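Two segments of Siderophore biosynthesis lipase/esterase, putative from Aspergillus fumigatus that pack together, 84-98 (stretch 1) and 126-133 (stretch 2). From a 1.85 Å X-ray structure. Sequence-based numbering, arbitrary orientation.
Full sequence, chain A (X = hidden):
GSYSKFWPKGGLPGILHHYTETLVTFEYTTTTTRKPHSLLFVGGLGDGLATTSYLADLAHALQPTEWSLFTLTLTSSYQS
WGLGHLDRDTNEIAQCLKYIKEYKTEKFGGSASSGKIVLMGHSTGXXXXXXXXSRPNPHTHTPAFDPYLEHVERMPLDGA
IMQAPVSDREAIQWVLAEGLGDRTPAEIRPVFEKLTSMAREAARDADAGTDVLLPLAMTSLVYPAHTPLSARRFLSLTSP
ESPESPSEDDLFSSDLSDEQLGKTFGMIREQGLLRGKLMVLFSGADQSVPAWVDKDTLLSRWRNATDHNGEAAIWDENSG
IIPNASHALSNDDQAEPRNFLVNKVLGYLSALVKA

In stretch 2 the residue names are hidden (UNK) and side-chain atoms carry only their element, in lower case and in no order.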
ATOM      1  N   GLY A  84     -15.719  -0.388  -9.111  1.00 76.33           N
ATOM      2  CA  GLY A  84     -15.229  -0.500 -10.483  1.00 69.45           C
ATOM      3  C   GLY A  84     -13.725  -0.671 -10.501  1.00 65.79           C
ATOM      4  O   GLY A  84     -13.035  -0.057 -11.316  1.00 66.66           O
ATOM      5  N   HIS A  85     -13.229  -1.514  -9.594  1.00 57.32           N
ATOM      6  CA  HIS A  85     -11.792  -1.686  -9.366  1.00 53.15           C
ATOM      7  C   HIS A  85     -11.201  -2.988  -9.929  1.00 49.61           C
ATOM      8  O   HIS A  85      -9.985  -3.072 -10.116  1.00 48.27           O
ATOM      9  CB  HIS A  85     -11.486  -1.574  -7.865  1.00 53.19           C
ATOM     10  CG  HIS A  85     -11.917  -2.762  -7.059  1.00 53.50           C
ATOM     11  ND1 HIS A  85     -13.177  -2.881  -6.516  1.00 53.66           N
ATOM     12  CD2 HIS A  85     -11.247  -3.882  -6.702  1.00 52.57           C
ATOM     13  CE1 HIS A  85     -13.265  -4.026  -5.862  1.00 52.76           C
ATOM     14  NE2 HIS A  85     -12.108  -4.652  -5.961  1.00 53.76           N
ATOM     15  N   LEU A  86     -12.044  -3.989 -10.195  1.00 45.94           N
ATOM     16  CA  LEU A  86     -11.561  -5.313 -10.614  1.00 43.27           C
ATOM     17  C   LEU A  86     -10.853  -5.338 -11.973  1.00 42.26           C
ATOM     18  O   LEU A  86      -9.936  -6.138 -12.165  1.00 40.55           O
ATOM     19  CB  LEU A  86     -12.694  -6.352 -10.607  1.00 41.91           C
ATOM     20  CG  LEU A  86     -13.193  -6.895  -9.263  1.00 42.16           C
ATOM     21  CD1 LEU A  86     -14.223  -7.990  -9.504  1.00 42.80           C
ATOM     22  CD2 LEU A  86     -12.054  -7.436  -8.408  1.00 40.39           C
ATOM     23  N   ASP A  87     -11.276  -4.485 -12.908  1.00 43.11           N
ATOM     24  CA  ASP A  87     -10.609  -4.387 -14.218  1.00 45.83           C
ATOM     25  C   ASP A  87      -9.159  -3.914 -14.098  1.00 45.11           C
ATOM     26  O   ASP A  87      -8.268  -4.471 -14.741  1.00 44.07           O
ATOM     27  CB  ASP A  87     -11.377  -3.457 -15.175  1.00 51.57           C
ATOM     28  CG  ASP A  87     -12.614  -4.112 -15.791  1.00 56.21           C
ATOM     29  OD1 ASP A  87     -12.787  -5.346 -15.688  1.00 56.75           O
ATOM     30  OD2 ASP A  87     -13.417  -3.376 -16.400  1.00 58.39           O
ATOM     31  N   ARG A  88      -8.934  -2.892 -13.275  1.00 45.56           N
ATOM     32  CA  ARG A  88      -7.588  -2.363 -13.029  1.00 45.47           C
ATOM     33  C   ARG A  88      -6.724  -3.341 -12.225  1.00 40.72           C
ATOM     34  O   ARG A  88      -5.534  -3.493 -12.509  1.00 36.72           O
ATOM     35  CB  ARG A  88      -7.682  -1.031 -12.294  1.00 50.69           C
ATOM     36  CG  ARG A  88      -6.377  -0.250 -12.201  1.00 56.96           C
ATOM     37  CD  ARG A  88      -6.592   1.016 -11.391  1.00 65.65           C
ATOM     38  NE  ARG A  88      -7.141   0.698 -10.068  1.00 72.76           N
ATOM     39  CZ  ARG A  88      -7.919   1.490  -9.328  1.00 80.37           C
ATOM     40  NH1 ARG A  88      -8.286   2.704  -9.742  1.00 83.21           N
ATOM     41  NH2 ARG A  88      -8.344   1.053  -8.144  1.00 82.97           N
ATOM     42  N   ASP A  89      -7.324  -3.975 -11.216  1.00 39.75           N
ATOM     43  CA  ASP A  89      -6.675  -5.051 -10.445  1.00 40.91           C
ATOM     44  C   ASP A  89      -6.123  -6.127 -11.362  1.00 39.32           C
ATOM     45  O   ASP A  89      -4.965  -6.533 -11.251  1.00 38.14           O
ATOM     46  CB  ASP A  89      -7.674  -5.716  -9.490  1.00 42.76           C
ATOM     47  CG  ASP A  89      -7.960  -4.883  -8.264  1.00 45.38           C
ATOM     48  OD1 ASP A  89      -7.690  -3.667  -8.277  1.00 44.86           O
ATOM     49  OD2 ASP A  89      -8.454  -5.462  -7.274  1.00 49.66           O
ATOM     50  N   THR A  90      -6.986  -6.576 -12.264  1.00 38.29           N
ATOM     51  CA  THR A  90      -6.669  -7.610 -13.235  1.00 38.60           C
ATOM     52  C   THR A  90      -5.500  -7.235 -14.165  1.00 38.24           C
ATOM     53  O   THR A  90      -4.639  -8.075 -14.441  1.00 36.39           O
ATOM     54  CB  THR A  90      -7.946  -7.960 -14.032  1.00 40.68           C
ATOM     55  OG1 THR A  90      -8.829  -8.712 -13.190  1.00 42.62           O
ATOM     56  CG2 THR A  90      -7.638  -8.766 -15.233  1.00 42.32           C
ATOM     57  N   ASN A  91      -5.477  -5.990 -14.640  1.00 39.61           N
ATOM     58  CA  ASN A  91      -4.382  -5.502 -15.495  1.00 42.62           C
ATOM     59  C   ASN A  91      -3.041  -5.506 -14.764  1.00 38.88           C
ATOM     60  O   ASN A  91      -2.014  -5.866 -15.343  1.00 38.61           O
ATOM     61  CB  ASN A  91      -4.659  -4.076 -15.995  1.00 48.92           C
ATOM     62  CG  ASN A  91      -5.846  -3.997 -16.941  1.00 54.61           C
ATOM     63  OD1 ASN A  91      -6.665  -3.083 -16.838  1.00 58.24           O
ATOM     64  ND2 ASN A  91      -5.938  -4.940 -17.872  1.00 54.15           N
ATOM     65  N   GLU A  92      -3.064  -5.097 -13.500  1.00 36.74           N
ATOM     66  CA  GLU A  92      -1.856  -5.021 -12.675  1.00 36.82           C
ATOM     67  C   GLU A  92      -1.348  -6.399 -12.251  1.00 34.65           C
ATOM     68  O   GLU A  92      -0.138  -6.606 -12.160  1.00 35.05           O
ATOM     69  CB  GLU A  92      -2.102  -4.119 -11.465  1.00 40.04           C
ATOM     70  CG  GLU A  92      -2.258  -2.657 -11.873  1.00 43.05           C
ATOM     71  CD  GLU A  92      -2.857  -1.768 -10.802  1.00 45.78           C
ATOM     72  OE1 GLU A  92      -3.211  -2.258  -9.708  1.00 46.82           O
ATOM     73  OE2 GLU A  92      -2.977  -0.553 -11.064  1.00 46.79           O
ATOM     74  N   ILE A  93      -2.265  -7.334 -12.002  1.00 33.88           N
ATOM     75  CA  ILE A  93      -1.902  -8.741 -11.783  1.00 32.29           C
ATOM     76  C   ILE A  93      -1.199  -9.292 -13.028  1.00 31.84           C
ATOM     77  O   ILE A  93      -0.148  -9.925 -12.919  1.00 32.01           O
ATOM     78  CB  ILE A  93      -3.133  -9.608 -11.410  1.00 31.97           C
ATOM     79  CG1 ILE A  93      -3.600  -9.262  -9.990  1.00 31.90           C
ATOM     80  CG2 ILE A  93      -2.807 -11.099 -11.490  1.00 32.68           C
ATOM     81  CD1 ILE A  93      -5.002  -9.731  -9.655  1.00 31.43           C
ATOM     82  N   ALA A  94      -1.776  -9.032 -14.200  1.00 32.87           N
ATOM     83  CA  ALA A  94      -1.187  -9.451 -15.479  1.00 33.98           C
ATOM     84  C   ALA A  94       0.217  -8.878 -15.694  1.00 35.45           C
ATOM     85  O   ALA A  94       1.110  -9.582 -16.177  1.00 35.91           O
ATOM     86  CB  ALA A  94      -2.097  -9.061 -16.636  1.00 34.34           C
ATOM     87  N   GLN A  95       0.403  -7.607 -15.335  1.00 36.07           N
ATOM     88  CA  GLN A  95       1.727  -6.965 -15.366  1.00 37.34           C
ATOM     89  C   GLN A  95       2.709  -7.616 -14.391  1.00 34.67           C
ATOM     90  O   GLN A  95       3.877  -7.814 -14.728  1.00 33.83           O
ATOM     91  CB  GLN A  95       1.621  -5.463 -15.073  1.00 42.38           C
ATOM     92  CG  GLN A  95       1.099  -4.647 -16.243  1.00 48.68           C
ATOM     93  CD  GLN A  95       0.894  -3.183 -15.898  1.00 54.54           C
ATOM     94  OE1 GLN A  95       0.249  -2.850 -14.902  1.00 56.72           O
ATOM     95  NE2 GLN A  95       1.437  -2.297 -16.726  1.00 55.55           N
ATOM     96  N   CYS A  96       2.229  -7.940 -13.189  1.00 33.00           N
ATOM     97  CA  CYS A  96       3.046  -8.626 -12.183  1.00 32.64           C
ATOM     98  C   CYS A  96       3.444 -10.035 -12.628  1.00 33.41           C
ATOM     99  O   CYS A  96       4.587 -10.450 -12.424  1.00 33.73           O
ATOM    100  CB  CYS A  96       2.311  -8.698 -10.843  1.00 32.22           C
ATOM    101  SG  CYS A  96       3.359  -9.233  -9.472  1.00 34.05           S
ATOM    102  N   LEU A  97       2.500 -10.760 -13.228  1.00 33.85           N
ATOM    103  CA  LEU A  97       2.767 -12.097 -13.770  1.00 34.82           C
ATOM    104  C   LEU A  97       3.792 -12.072 -14.901  1.00 35.92           C
ATOM    105  O   LEU A  97       4.660 -12.946 -14.962  1.00 35.99           O
ATOM    106  CB  LEU A  97       1.477 -12.751 -14.270  1.00 35.47           C
ATOM    107  CG  LEU A  97       0.438 -13.133 -13.215  1.00 36.59           C
ATOM    108  CD1 LEU A  97      -0.856 -13.553 -13.886  1.00 37.46           C
ATOM    109  CD2 LEU A  97       0.948 -14.248 -12.329  1.00 37.29           C
ATOM    110  N   LYS A  98       3.685 -11.083 -15.789  1.00 38.44           N
ATOM    111  CA  LYS A  98       4.675 -10.889 -16.855  1.00 42.78           C
ATOM    112  C   LYS A  98       6.069 -10.675 -16.280  1.00 42.38           C
ATOM    113  O   LYS A  98       7.036 -11.273 -16.758  1.00 42.71           O
ATOM    114  CB  LYS A  98       4.314  -9.701 -17.756  1.00 48.63           C
ATOM    115  CG  LYS A  98       5.319  -9.486 -18.882  1.00 56.94           C
ATOM    116  CD  LYS A  98       5.052  -8.236 -19.696  1.00 66.88           C
ATOM    117  CE  LYS A  98       6.097  -8.109 -20.795  1.00 75.70           C
ATOM    118  NZ  LYS A  98       5.747  -7.071 -21.800  1.00 79.39           N
ATOM    119  N   UNK A 126      -9.944 -13.278  -3.978  1.00 31.94           N
ATOM    120  CA  UNK A 126     -10.576 -14.288  -4.837  1.00 32.46           C
ATOM    121  C   UNK A 126     -11.427 -13.696  -5.966  1.00 31.18           C
ATOM    122  O   UNK A 126     -11.565 -14.321  -7.021  1.00 30.16           O
ATOM    123  c   UNK A 126     -11.439 -15.234  -4.000  1.00 33.38           C
ATOM    124  o   UNK A 126     -10.659 -15.910  -3.029  1.00 34.41           O
ATOM    125  N   UNK A 127     -11.998 -12.510  -5.744  1.00 30.88           N
ATOM    126  CA  UNK A 127     -12.710 -11.775  -6.797  1.00 31.52           C
ATOM    127  C   UNK A 127     -11.778 -11.479  -7.968  1.00 31.02           C
ATOM    128  O   UNK A 127     -12.151 -11.677  -9.121  1.00 30.78           O
ATOM    129  o   UNK A 127     -14.493  -8.189  -5.124  1.00 46.73           O
ATOM    130  c   UNK A 127     -13.286 -10.453  -6.276  1.00 33.72           C
ATOM    131  c   UNK A 127     -14.720  -9.263  -4.562  1.00 43.56           C
ATOM    132  c   UNK A 127     -14.382 -10.586  -5.228  1.00 37.78           C
ATOM    133  n   UNK A 127     -15.267  -9.335  -3.355  1.00 45.06           N
ATOM    134  N   UNK A 128     -10.567 -11.010  -7.658  1.00 32.10           N
ATOM    135  CA  UNK A 128      -9.544 -10.737  -8.677  1.00 33.36           C
ATOM    136  C   UNK A 128      -9.165 -11.981  -9.486  1.00 34.42           C
ATOM    137  O   UNK A 128      -8.921 -11.883 -10.690  1.00 34.44           O
ATOM    138  s   UNK A 128      -8.584  -8.740  -6.943  1.00 38.08           S
ATOM    139  c   UNK A 128      -8.282 -10.144  -8.039  1.00 33.82           C
ATOM    140  N   UNK A 129      -9.131 -13.140  -8.827  1.00 33.41           N
ATOM    141  CA  UNK A 129      -8.794 -14.413  -9.478  1.00 32.14           C
ATOM    142  C   UNK A 129      -9.869 -14.802 -10.499  1.00 31.85           C
ATOM    143  O   UNK A 129      -9.551 -15.074 -11.657  1.00 32.01           O
ATOM    144  c   UNK A 129      -8.351 -16.895  -9.137  1.00 30.68           C
ATOM    145  c   UNK A 129      -7.415 -15.233  -7.524  1.00 30.41           C
ATOM    146  c   UNK A 129      -8.587 -15.554  -8.446  1.00 31.30           C
ATOM    147  N   UNK A 130     -11.131 -14.822 -10.068  1.00 31.42           N
ATOM    148  CA  UNK A 130     -12.252 -15.166 -10.956  1.00 32.29           C
ATOM    149  C   UNK A 130     -12.454 -14.127 -12.066  1.00 34.22           C
ATOM    150  O   UNK A 130     -12.783 -14.486 -13.197  1.00 34.88           O
ATOM    151  c   UNK A 130     -14.609 -16.975 -11.801  1.00 33.25           C
ATOM    152  c   UNK A 130     -14.825 -15.755 -10.916  1.00 32.13           C
ATOM    153  c   UNK A 130     -13.552 -15.349 -10.155  1.00 31.94           C
ATOM    154  c   UNK A 130     -15.965 -16.013  -9.942  1.00 29.96           C
ATOM    155  N   UNK A 131     -12.249 -12.851 -11.737  1.00 35.43           N
ATOM    156  CA  UNK A 131     -12.340 -11.758 -12.715  1.00 35.41           C
ATOM    157  C   UNK A 131     -11.222 -11.851 -13.762  1.00 33.33           C
ATOM    158  O   UNK A 131     -11.465 -11.633 -14.949  1.00 33.30           O
ATOM    159  n   UNK A 131     -14.084  -8.789 -12.728  1.00 44.54           N
ATOM    160  c   UNK A 131     -12.292 -10.404 -11.996  1.00 37.91           C
ATOM    161  n   UNK A 131     -13.078  -7.523 -14.132  1.00 46.96           N
ATOM    162  c   UNK A 131     -14.232  -7.754 -13.535  1.00 46.61           C
ATOM    163  c   UNK A 131     -12.157  -8.443 -13.694  1.00 45.24           C
ATOM    164  c   UNK A 131     -12.789  -9.253 -12.812  1.00 41.91           C
ATOM    165  N   UNK A 132     -10.010 -12.184 -13.317  1.00 32.58           N
ATOM    166  CA  UNK A 132      -8.873 -12.444 -14.217  1.00 32.25           C
ATOM    167  C   UNK A 132      -9.211 -13.531 -15.244  1.00 33.94           C
ATOM    168  O   UNK A 132      -8.927 -13.374 -16.435  1.00 35.13           O
ATOM    169  c   UNK A 132      -3.965 -13.220 -15.653  1.00 31.11           C
ATOM    170  c   UNK A 132      -6.049 -14.146 -14.914  1.00 31.95           C
ATOM    171  c   UNK A 132      -7.628 -12.853 -13.407  1.00 31.96           C
ATOM    172  c   UNK A 132      -4.874 -14.267 -15.640  1.00 30.79           C
ATOM    173  o   UNK A 132      -2.801 -13.337 -16.377  1.00 32.25           O
ATOM    174  c   UNK A 132      -6.345 -12.979 -14.205  1.00 31.99           C
ATOM    175  c   UNK A 132      -4.229 -12.056 -14.952  1.00 31.12           C
ATOM    176  c   UNK A 132      -5.410 -11.942 -14.229  1.00 31.52           C
ATOM    177  N   UNK A 133      -9.826 -14.615 -14.774  1.00 34.07           N
ATOM    178  CA  UNK A 133     -10.133 -15.778 -15.614  1.00 34.48           C
ATOM    179  C   UNK A 133     -11.387 -15.640 -16.483  1.00 35.41           C
ATOM    180  O   UNK A 133     -11.435 -16.208 -17.572  1.00 35.95           O
ATOM    181  c   UNK A 133      -9.006 -17.494 -14.007  1.00 33.36           C
ATOM    182  c   UNK A 133      -9.338 -18.628 -13.047  1.00 34.15           C
ATOM    183  c   UNK A 133      -7.922 -17.911 -14.991  1.00 33.43           C
ATOM    184  c   UNK A 133     -10.266 -17.037 -14.745  1.00 33.49           C
TER

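Position 126 carries one carbon followed by one oxygen and lies out of reach of stretch 1. A single hydroxyl on CB makes it Ser-126; its oxygen is hydrogen-bonded elsewhere in the structure.

At position 127 three carbons run in a chain, the third bearing an oxygen and a nitrogen. CB packs 3.9 Å from CD2 of Leu-86, so the aliphatic part of the arm meets a leucine, while the side-chain oxygen lies 4.3 Å from NE2 of His-85, too far for a hydrogen bond. This is a carboxamide on a two-methylene arm, hence Gln-127.

Position 128 has one carbon and then a sulfur. The sulfur lies 4.0 Å from CD2 of Leu-86 and 3.3 Å from OD2 of Asp-89, and CB touches CD1 of Ile-93 at 3.7 Å. This can only be a cysteine side chain, Cys-128. Its CA is 6.1 Å from CA of Leu-86, and the short side chain fits between Leu-86, Asp-89 and Ile-93.

Position 129 shows one carbon carrying two more, a fork at CB without oxygen, and it points away from stretch 1: Val-129. Its apolar side chain is buried on another side of the helix.

Position 130 has four carbons forked at the second and does not reach the first helix. The pattern is that of Leu-130, which too is buried and apolar.

At position 131 one carbon leads to a five-membered ring of three carbons and two nitrogens, an imidazole. CB of Leu-86 sits over one ring face, 3.5 Å from the centroid, while at the ring edge one nitrogen lies 2.7 Å from OD1 of Asp-87. The residue is His-131, which suits a mixed site: the face makes a CH-pi contact, and NE2 donates a hydrogen bond to OD1 of Asp-87, nearly straight at 167°.

Position 132 has one carbon and a six-carbon ring bearing an oxygen. The ring fits as a knob among Thr-90, Ile-93, Ala-94 and Leu-97, and its oxygen lies 3.2 Å from CD1 of Leu-97. This is Tyr-132. CE2 lies 3.9 Å from CG2 of Ile-93 and 4.0 Å from CB of Ala-94. The long side chain carries its hydroxyl to Leu-97, and that hydroxyl is hydrogen-bonded elsewhere.

Position 133 again has four carbons forked at the second and points away from stretch 1: Leu-133. It is buried, so an apolar side chain suits it, although it makes no contact with stretch 1.

The two helices cross at about 80°, their axes 9.3 Å apart at closest approach. Positions 127 and 131, and 128 and 132, are each four residues apart, about one helical turn, which puts them on the same face, turned to stretch 1. Apolar packing of Leu-86, Ile-93, Ala-94 and Leu-97 against Cys-128 and Tyr-132 forms much of the contact, and the bond between His-131 and Asp-87 adds a directional polar link.

Stretch 2 (126-133) SQCVLHYL
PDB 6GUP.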